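DNA replication and repair protein RecF (Caldanaerobacter subterraneus subsp. tengcongensis, PDB 5Z69) binds ATP and probably single-stranded DNA, and acts in RecFOR recombinational repair, where its ATP-dependent conformational change serves as a switch. Local coordinates at residues M220-E225 against K294-L299. Residues are numbered along the deposited sequence; the frame is centred on the assembly and turned at random. Where two conformers were deposited one is given.
Sequences MEISNE and KRTAAL
In the RecF/RecN/SMC N-terminal domain, a member of the P-loop NTPase clan, the C-terminal end of the long helix 186-222 meets the flank of helix 291-313 near its start, a small surface contact away from the nucleotide site. Its centre is Thr296, whose methyl CG2 points at the end of the other helix and is touched by Ile222 and, in one conformer, by Ser223. Ile222, the last residue of helix 186-222, extends CD1 tip to tip against Thr296 CG2 at 3.8 Å. Ile222 CG1 sits between its own backbone N and carbonyl carbon (chi1 62°), and CD1 continues outward anti to CA (chi2 174°), giving the branch its full reach. One turn further along helix 291-313, Leu299 CD2 borders the same CD1 at 4.4 Å, a looser apolar contact, while Tyr335 also touches Ile222. Ser223, where the chain turns out of the helix, lies 8.0 Å from Thr296, CA to CA. In one of its two modelled conformers Ser223 OG lies 3.3 Å from Thr296 CG2, a doubtful contact. With CG2 anti to the backbone N, Thr296 presents its methyl to helix 186-222, while its hydroxyl is engaged within its own helix, OG1 hydrogen-bonded to Gly292 O.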
loop_
_atom_site.group_PDB
_atom_site.type_symbol
_atom_site.label_atom_id
_atom_site.label_comp_id
_atom_site.label_asym_id
_atom_site.label_seq_id
_atom_site.Cartn_x
_atom_site.Cartn_y
_atom_site.Cartn_z
ATOM N N MET A 220 -19.918 -12.365 5.706
ATOM C CA MET A 220 -21.207 -11.779 6.050
ATOM C C MET A 220 -22.121 -12.818 6.689
ATOM O O MET A 220 -23.099 -12.471 7.348
ATOM C CB MET A 220 -21.874 -11.173 4.810
ATOM C CG MET A 220 -22.982 -10.159 5.109
ATOM S SD MET A 220 -22.440 -8.758 6.126
ATOM C CE MET A 220 -23.769 -7.586 5.853
ATOM N N GLU A 221 -21.793 -14.093 6.499
ATOM C CA GLU A 221 -22.629 -15.179 7.001
ATOM C C GLU A 221 -22.309 -15.563 8.443
ATOM O O GLU A 221 -23.208 -15.932 9.195
ATOM C CB GLU A 221 -22.494 -16.424 6.117
ATOM C CG GLU A 221 -22.989 -16.273 4.681
ATOM C CD GLU A 221 -24.437 -15.847 4.592
ATOM O OE1 GLU A 221 -25.264 -16.372 5.371
ATOM O OE2 GLU A 221 -24.745 -14.976 3.747
ATOM N N ILE A 222 -21.038 -15.492 8.832
ATOM C CA ILE A 222 -20.642 -15.973 10.154
ATOM C C ILE A 222 -20.209 -14.880 11.140
ATOM O O ILE A 222 -20.012 -15.151 12.326
ATOM C CB ILE A 222 -19.496 -16.998 10.047
ATOM C CG1 ILE A 222 -18.262 -16.358 9.418
ATOM C CG2 ILE A 222 -19.934 -18.211 9.233
ATOM C CD1 ILE A 222 -17.052 -17.266 9.427
ATOM N N SER A 223 -20.055 -13.656 10.643
ATOM C CA SER A 223 -19.630 -12.540 11.482
ATOM C C SER A 223 -20.433 -11.279 11.198
ATOM O O SER A 223 -20.362 -10.308 11.952
ATOM C CB SER A 223 -18.141 -12.260 11.280
ATOM O OG SER A 223 -17.350 -13.305 11.811
ATOM N N ASN A 224 -21.185 -11.301 10.102
ATOM C CA ASN A 224 -21.968 -10.150 9.651
ATOM C C ASN A 224 -21.125 -8.886 9.457
ATOM O O ASN A 224 -21.623 -7.772 9.618
ATOM C CB ASN A 224 -23.112 -9.866 10.633
ATOM C CG ASN A 224 -24.312 -9.232 9.962
ATOM O OD1 ASN A 224 -25.205 -9.930 9.476
ATOM N ND2 ASN A 224 -24.340 -7.901 9.930
ATOM N N GLU A 225 -19.852 -9.070 9.111
ATOM C CA GLU A 225 -18.942 -7.951 8.849
ATOM C C GLU A 225 -18.663 -7.795 7.354
ATOM O O GLU A 225 -18.883 -8.720 6.568
ATOM C CB GLU A 225 -17.633 -8.128 9.619
ATOM C CG GLU A 225 -17.801 -7.982 11.120
ATOM C CD GLU A 225 -16.629 -8.533 11.897
ATOM O OE1 GLU A 225 -15.887 -9.370 11.342
ATOM O OE2 GLU A 225 -16.449 -8.138 13.066
ATOM N N LYS A 294 -9.213 -12.330 13.010
ATOM C CA LYS A 294 -8.133 -12.795 12.147
ATOM C C LYS A 294 -8.324 -14.271 11.849
ATOM O O LYS A 294 -8.164 -14.716 10.712
ATOM C CB LYS A 294 -6.768 -12.571 12.792
ATOM C CG LYS A 294 -6.331 -11.121 12.887
ATOM C CD LYS A 294 -4.921 -11.037 13.444
ATOM C CE LYS A 294 -4.440 -9.602 13.524
ATOM N NZ LYS A 294 -5.161 -8.876 14.595
ATOM N N ARG A 295 -8.657 -15.024 12.889
ATOM C CA ARG A 295 -8.935 -16.445 12.758
ATOM C C ARG A 295 -10.169 -16.653 11.881
ATOM O O ARG A 295 -10.259 -17.619 11.124
ATOM C CB ARG A 295 -9.125 -17.075 14.143
ATOM C CG ARG A 295 -10.183 -18.159 14.213
ATOM C CD ARG A 295 -10.969 -18.052 15.512
ATOM N NE ARG A 295 -10.727 -19.181 16.407
ATOM C CZ ARG A 295 -11.165 -19.245 17.661
ATOM N NH1 ARG A 295 -11.866 -18.239 18.173
ATOM N NH2 ARG A 295 -10.899 -20.314 18.403
ATOM N N THR A 296 -11.111 -15.726 11.976
ATOM C CA THR A 296 -12.322 -15.795 11.179
ATOM C C THR A 296 -12.020 -15.461 9.720
ATOM O O THR A 296 -12.479 -16.152 8.794
ATOM C CB THR A 296 -13.395 -14.842 11.735
ATOM O OG1 THR A 296 -13.862 -15.343 12.993
ATOM C CG2 THR A 296 -14.566 -14.724 10.770
ATOM N N ALA A 297 -11.239 -14.400 9.531
ATOM C CA ALA A 297 -10.829 -13.953 8.205
ATOM C C ALA A 297 -10.000 -15.018 7.483
ATOM O O ALA A 297 -10.124 -15.182 6.278
ATOM C CB ALA A 297 -10.045 -12.660 8.304
ATOM N N ALA A 298 -9.156 -15.720 8.231
ATOM C CA ALA A 298 -8.374 -16.830 7.698
ATOM C C ALA A 298 -9.291 -17.927 7.170
ATOM O O ALA A 298 -9.059 -18.478 6.092
ATOM C CB ALA A 298 -7.460 -17.384 8.755
ATOM N N LEU A 299 -10.337 -18.227 7.940
ATOM C CA LEU A 299 -11.306 -19.261 7.593
ATOM C C LEU A 299 -12.034 -18.924 6.294
ATOM O O LEU A 299 -12.173 -19.773 5.406
ATOM C CB LEU A 299 -12.312 -19.452 8.737
ATOM C CG LEU A 299 -13.448 -20.458 8.530
ATOM C CD1 LEU A 299 -12.893 -21.781 8.061
ATOM C CD2 LEU A 299 -14.249 -20.670 9.804
#